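Local coordinates for cytochrome C-type biogenesis protein ccmF (Thermus thermophilus, PDB 6ZMQ), which probably binds heme and takes part in its transport across the membrane and attachment to apocytochrome c during cytochrome c maturation, at residues Arg501-Leu515 against Ala633-Pro647. Residues are numbered along the deposited sequence; the frame is centred on the assembly and turned at random.
Sequences RRRVGSLVVHFAVAL and AGGLMALGTLYILWP. With HEM (protoporphyrin IX containing Fe), chain B.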
# COMPACT_ATOMS: atom_id res chain seq x y z
N ARG A 501 -24.35 4.98 -1.78
CA ARG A 501 -23.16 4.21 -2.16
C ARG A 501 -22.12 4.16 -1.05
O ARG A 501 -21.42 3.14 -0.89
CB ARG A 501 -22.56 4.82 -3.43
CG ARG A 501 -23.10 4.21 -4.70
CD ARG A 501 -22.84 5.10 -5.91
NE ARG A 501 -22.83 4.34 -7.15
CZ ARG A 501 -23.93 3.95 -7.81
NH1 ARG A 501 -23.83 3.15 -8.85
NH2 ARG A 501 -25.13 4.30 -7.37
N ARG A 502 -22.03 5.24 -0.26
CA ARG A 502 -21.07 5.32 0.84
C ARG A 502 -21.37 4.28 1.92
O ARG A 502 -20.48 3.52 2.31
CB ARG A 502 -21.09 6.72 1.46
CG ARG A 502 -21.00 7.89 0.48
CD ARG A 502 -20.99 9.18 1.29
NE ARG A 502 -19.74 9.36 2.01
CZ ARG A 502 -19.37 10.50 2.59
NH1 ARG A 502 -18.16 10.62 3.12
NH2 ARG A 502 -20.19 11.54 2.59
N ARG A 503 -22.64 4.21 2.35
CA ARG A 503 -23.01 3.28 3.42
C ARG A 503 -22.91 1.82 3.00
O ARG A 503 -22.30 1.03 3.71
CB ARG A 503 -24.43 3.59 3.93
CG ARG A 503 -24.58 4.82 4.84
CD ARG A 503 -24.16 4.58 6.29
NE ARG A 503 -24.49 5.70 7.18
CZ ARG A 503 -23.83 6.86 7.25
NH1 ARG A 503 -24.29 7.85 7.99
NH2 ARG A 503 -22.74 7.06 6.51
N VAL A 504 -23.42 1.46 1.81
CA VAL A 504 -23.45 0.04 1.43
C VAL A 504 -22.05 -0.45 1.02
O VAL A 504 -21.63 -1.56 1.39
CB VAL A 504 -24.53 -0.22 0.35
CG1 VAL A 504 -24.42 0.73 -0.83
CG2 VAL A 504 -24.55 -1.68 -0.12
N GLY A 505 -21.29 0.39 0.28
CA GLY A 505 -19.91 0.04 -0.03
C GLY A 505 -19.03 -0.02 1.20
O GLY A 505 -18.16 -0.88 1.30
N SER A 506 -19.28 0.88 2.16
CA SER A 506 -18.55 0.85 3.42
C SER A 506 -18.88 -0.40 4.22
O SER A 506 -17.99 -0.96 4.87
CB SER A 506 -18.86 2.10 4.24
OG SER A 506 -19.96 1.88 5.11
N LEU A 507 -20.12 -0.85 4.13
CA LEU A 507 -20.54 -2.06 4.84
C LEU A 507 -19.84 -3.27 4.24
O LEU A 507 -19.36 -4.09 5.00
CB LEU A 507 -22.04 -2.21 4.71
CG LEU A 507 -22.84 -1.33 5.63
CD1 LEU A 507 -24.26 -1.77 5.65
CD2 LEU A 507 -22.28 -1.41 7.02
N VAL A 508 -19.76 -3.34 2.92
CA VAL A 508 -19.05 -4.46 2.25
C VAL A 508 -17.59 -4.42 2.66
O VAL A 508 -17.07 -5.46 3.05
CB VAL A 508 -19.22 -4.28 0.74
CG1 VAL A 508 -18.01 -4.69 -0.04
CG2 VAL A 508 -20.44 -5.00 0.24
N VAL A 509 -16.99 -3.24 2.67
CA VAL A 509 -15.58 -3.03 3.09
C VAL A 509 -15.43 -3.40 4.57
O VAL A 509 -14.49 -4.09 4.92
CB VAL A 509 -15.20 -1.57 2.87
CG1 VAL A 509 -14.03 -1.14 3.70
CG2 VAL A 509 -14.92 -1.30 1.42
N HIS A 510 -16.38 -3.01 5.39
CA HIS A 510 -16.23 -3.31 6.83
C HIS A 510 -16.23 -4.82 7.04
O HIS A 510 -15.35 -5.30 7.80
CB HIS A 510 -17.27 -2.58 7.68
CG HIS A 510 -17.01 -1.13 7.86
ND1 HIS A 510 -18.03 -0.23 7.85
CD2 HIS A 510 -15.87 -0.41 7.85
CE1 HIS A 510 -17.54 0.98 7.93
NE2 HIS A 510 -16.21 0.90 7.95
N PHE A 511 -17.14 -5.50 6.33
CA PHE A 511 -17.30 -6.97 6.40
C PHE A 511 -16.05 -7.64 5.89
O PHE A 511 -15.70 -8.66 6.39
CB PHE A 511 -18.42 -7.37 5.46
CG PHE A 511 -18.73 -8.83 5.42
CD1 PHE A 511 -18.32 -9.68 6.41
CD2 PHE A 511 -19.48 -9.35 4.40
CE1 PHE A 511 -18.64 -11.02 6.39
CE2 PHE A 511 -19.81 -10.68 4.37
CZ PHE A 511 -19.39 -11.52 5.37
N ALA A 512 -15.47 -7.09 4.85
CA ALA A 512 -14.23 -7.63 4.28
C ALA A 512 -13.12 -7.53 5.31
O ALA A 512 -12.36 -8.45 5.38
CB ALA A 512 -13.86 -6.86 3.05
N VAL A 513 -12.99 -6.44 6.05
CA VAL A 513 -11.94 -6.49 7.10
C VAL A 513 -12.32 -7.51 8.14
O VAL A 513 -11.42 -8.10 8.65
CB VAL A 513 -11.64 -5.16 7.78
CG1 VAL A 513 -11.23 -5.37 9.22
CG2 VAL A 513 -10.52 -4.46 7.07
N ALA A 514 -13.59 -7.61 8.52
CA ALA A 514 -14.05 -8.56 9.56
C ALA A 514 -13.59 -9.98 9.27
O ALA A 514 -13.20 -10.67 10.21
CB ALA A 514 -15.54 -8.48 9.59
N LEU A 515 -13.74 -10.41 8.01
CA LEU A 515 -13.34 -11.69 7.47
C LEU A 515 -11.83 -11.88 7.49
O LEU A 515 -11.35 -12.98 7.79
CB LEU A 515 -13.87 -11.78 6.04
CG LEU A 515 -13.91 -13.01 5.11
CD1 LEU A 515 -14.20 -14.31 5.85
CD2 LEU A 515 -14.92 -12.76 4.00
N ALA A 633 -11.71 -11.92 0.95
CA ALA A 633 -11.97 -10.66 1.66
C ALA A 633 -11.24 -9.50 1.00
O ALA A 633 -11.76 -8.38 0.95
CB ALA A 633 -11.55 -10.80 3.11
N GLY A 634 -10.00 -9.72 0.54
CA GLY A 634 -9.31 -8.69 -0.24
C GLY A 634 -10.04 -8.31 -1.52
O GLY A 634 -10.14 -7.13 -1.87
N GLY A 635 -10.55 -9.32 -2.23
CA GLY A 635 -11.45 -9.07 -3.35
C GLY A 635 -12.72 -8.33 -2.97
O GLY A 635 -13.22 -7.51 -3.74
N LEU A 636 -13.27 -8.63 -1.78
CA LEU A 636 -14.48 -7.94 -1.33
C LEU A 636 -14.19 -6.47 -1.02
O LEU A 636 -15.02 -5.60 -1.31
CB LEU A 636 -15.07 -8.65 -0.12
CG LEU A 636 -15.92 -9.89 -0.43
CD1 LEU A 636 -16.18 -10.70 0.84
CD2 LEU A 636 -17.24 -9.53 -1.10
N MET A 637 -13.01 -6.18 -0.48
CA MET A 637 -12.56 -4.80 -0.27
C MET A 637 -12.39 -4.06 -1.59
O MET A 637 -12.71 -2.87 -1.69
CB MET A 637 -11.24 -4.81 0.49
CG MET A 637 -11.33 -4.39 1.93
SD MET A 637 -9.69 -4.48 2.65
CE MET A 637 -9.74 -6.12 3.32
N ALA A 638 -11.86 -4.75 -2.62
CA ALA A 638 -11.68 -4.13 -3.93
C ALA A 638 -13.02 -3.79 -4.57
O ALA A 638 -13.27 -2.62 -4.92
CB ALA A 638 -10.84 -5.05 -4.83
N LEU A 639 -13.92 -4.77 -4.64
CA LEU A 639 -15.27 -4.56 -5.17
C LEU A 639 -16.22 -3.83 -4.21
O LEU A 639 -17.41 -3.74 -4.51
CB LEU A 639 -15.88 -5.90 -5.60
CG LEU A 639 -15.42 -6.53 -6.93
CD1 LEU A 639 -14.33 -7.58 -6.81
CD2 LEU A 639 -16.64 -7.14 -7.59
N GLY A 640 -15.75 -3.36 -3.05
CA GLY A 640 -16.49 -2.38 -2.26
C GLY A 640 -16.03 -0.94 -2.37
O GLY A 640 -16.86 -0.02 -2.49
N THR A 641 -14.71 -0.73 -2.29
CA THR A 641 -14.14 0.61 -2.45
C THR A 641 -14.35 1.12 -3.88
O THR A 641 -14.51 2.33 -4.10
CB THR A 641 -12.66 0.57 -2.03
OG1 THR A 641 -12.59 0.22 -0.65
CG2 THR A 641 -11.93 1.92 -2.20
N LEU A 642 -14.40 0.21 -4.86
CA LEU A 642 -14.88 0.60 -6.18
C LEU A 642 -16.36 0.97 -6.18
O LEU A 642 -16.79 1.78 -7.01
CB LEU A 642 -14.61 -0.52 -7.19
CG LEU A 642 -13.15 -0.69 -7.60
CD1 LEU A 642 -12.93 -2.07 -8.18
CD2 LEU A 642 -12.76 0.37 -8.61
N TYR A 643 -17.16 0.41 -5.26
CA TYR A 643 -18.58 0.74 -5.23
C TYR A 643 -18.83 2.09 -4.56
O TYR A 643 -19.86 2.73 -4.80
CB TYR A 643 -19.40 -0.37 -4.55
CG TYR A 643 -20.91 -0.28 -4.79
CD1 TYR A 643 -21.48 -0.88 -5.91
CD2 TYR A 643 -21.76 0.42 -3.93
CE1 TYR A 643 -22.83 -0.80 -6.16
CE2 TYR A 643 -23.12 0.52 -4.18
CZ TYR A 643 -23.65 -0.10 -5.30
OH TYR A 643 -25.00 -0.02 -5.56
N ILE A 644 -17.91 2.54 -3.69
CA ILE A 644 -17.99 3.92 -3.20
C ILE A 644 -17.82 4.91 -4.36
O ILE A 644 -18.51 5.94 -4.44
CB ILE A 644 -16.96 4.18 -2.08
CG1 ILE A 644 -16.98 3.05 -1.03
CG2 ILE A 644 -17.20 5.56 -1.44
CD1 ILE A 644 -17.99 3.22 0.08
N LEU A 645 -16.94 4.59 -5.30
CA LEU A 645 -16.85 5.28 -6.58
C LEU A 645 -17.96 4.79 -7.52
O LEU A 645 -18.80 3.96 -7.17
CB LEU A 645 -15.46 5.04 -7.18
CG LEU A 645 -14.37 5.34 -6.15
CD1 LEU A 645 -13.07 4.68 -6.50
CD2 LEU A 645 -14.17 6.84 -5.98
N TRP A 646 -17.99 5.33 -8.74
CA TRP A 646 -19.01 4.88 -9.68
C TRP A 646 -18.55 3.60 -10.39
O TRP A 646 -17.44 3.57 -10.93
CB TRP A 646 -19.35 5.97 -10.69
CG TRP A 646 -20.78 5.93 -11.15
CD1 TRP A 646 -21.84 6.58 -10.58
CD2 TRP A 646 -21.31 5.25 -12.30
NE1 TRP A 646 -22.99 6.32 -11.28
CE2 TRP A 646 -22.69 5.51 -12.35
CE3 TRP A 646 -20.74 4.44 -13.29
CZ2 TRP A 646 -23.52 4.99 -13.34
CZ3 TRP A 646 -21.56 3.92 -14.28
CH2 TRP A 646 -22.93 4.19 -14.30
N PRO A 647 -19.36 2.52 -10.36
CA PRO A 647 -19.06 1.25 -11.05
C PRO A 647 -18.91 1.40 -12.56
O PRO A 647 -18.12 0.66 -13.14
CB PRO A 647 -20.27 0.37 -10.73
CG PRO A 647 -21.29 1.25 -10.13
CD PRO A 647 -20.57 2.41 -9.53
CHA HEM B . -16.47 4.37 6.16
CHB HEM B . -16.61 3.46 10.98
CHC HEM B . -12.47 0.84 10.58
CHD HEM B . -12.69 1.40 5.74
C1A HEM B . -16.82 4.33 7.50
C2A HEM B . -17.94 5.03 8.04
C3A HEM B . -17.98 4.79 9.38
C4A HEM B . -16.90 3.94 9.70
CMA HEM B . -18.98 5.32 10.36
CAA HEM B . -18.92 5.90 7.27
CBA HEM B . -19.97 5.05 6.52
CGA HEM B . -20.83 4.28 7.48
O1A HEM B . -20.84 3.03 7.44
O2A HEM B . -21.54 4.89 8.32
C1B HEM B . -15.46 2.69 11.25
C2B HEM B . -15.03 2.38 12.56
C3B HEM B . -13.88 1.65 12.47
C4B HEM B . -13.58 1.54 11.04
CMB HEM B . -15.72 2.76 13.83
CAB HEM B . -13.07 1.10 13.56
CBB HEM B . -11.90 1.94 13.94
C1C HEM B . -12.23 0.70 9.23
C2C HEM B . -11.31 -0.18 8.67
C3C HEM B . -11.40 -0.00 7.31
C4C HEM B . -12.37 0.98 7.03
CMC HEM B . -10.39 -1.15 9.36
CAC HEM B . -10.61 -0.72 6.32
CBC HEM B . -11.18 -1.89 5.62
C1D HEM B . -13.71 2.32 5.42
C2D HEM B . -13.97 2.85 4.08
C3D HEM B . -15.03 3.68 4.18
C4D HEM B . -15.42 3.64 5.61
CMD HEM B . -13.21 2.53 2.82
CAD HEM B . -15.69 4.48 3.06
CBD HEM B . -15.28 5.95 3.20
CGD HEM B . -15.75 6.84 2.07
O1D HEM B . -16.70 7.64 2.23
O2D HEM B . -15.16 6.81 0.97
NA HEM B . -16.20 3.68 8.56
NB HEM B . -14.56 2.18 10.39
NC HEM B . -12.88 1.38 8.24
ND HEM B . -14.59 2.82 6.26
FE HEM B . -14.66 2.40 8.31
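R501, I644 and Y643 dominate this antiparallel helix pair, a worked example of glycines admitting close approach: the segment axes come within 7.9 Å, at 166°, and the CA atoms of G505 and G640 lie 4.7 Å apart, with no room for a CB on either. Extended from CG to NE, R501 runs beside the end of helix 627-644; its CG lies 3.7 Å from CE2 of Y643, and its guanidinium lies nearly parallel to the poorly ordered W646 ring, with P647 at its edge. Y643, its CG anti to the backbone N (chi1 -165°), also meets V504 CG1 through CE2, while its hydroxyl hydrogen-bonds L498 O. I644 faces two ways: CD1 reaches the S506 backbone N (3.4 Å), whereas CG2 touches heme propionate oxygen O2D. R502 NE and NH1 make weak hydrogen bonds to O1D of that propionate. O2A of the other propionate lies over one face of the R503 guanidinium, 3.1 Å from NH2; replacing R503 with an alanine would probably strip this carboxylate of the positive charge against O2A. H510 NE2 binds the iron at 2.2 Å, opposite H276. Helix 224-247 packs on I644, helix 402-422 meets V513; helix 501-525 leads into strand 528-534, antiparallel neighbour of strand 617-625, which leads into helix 627-644.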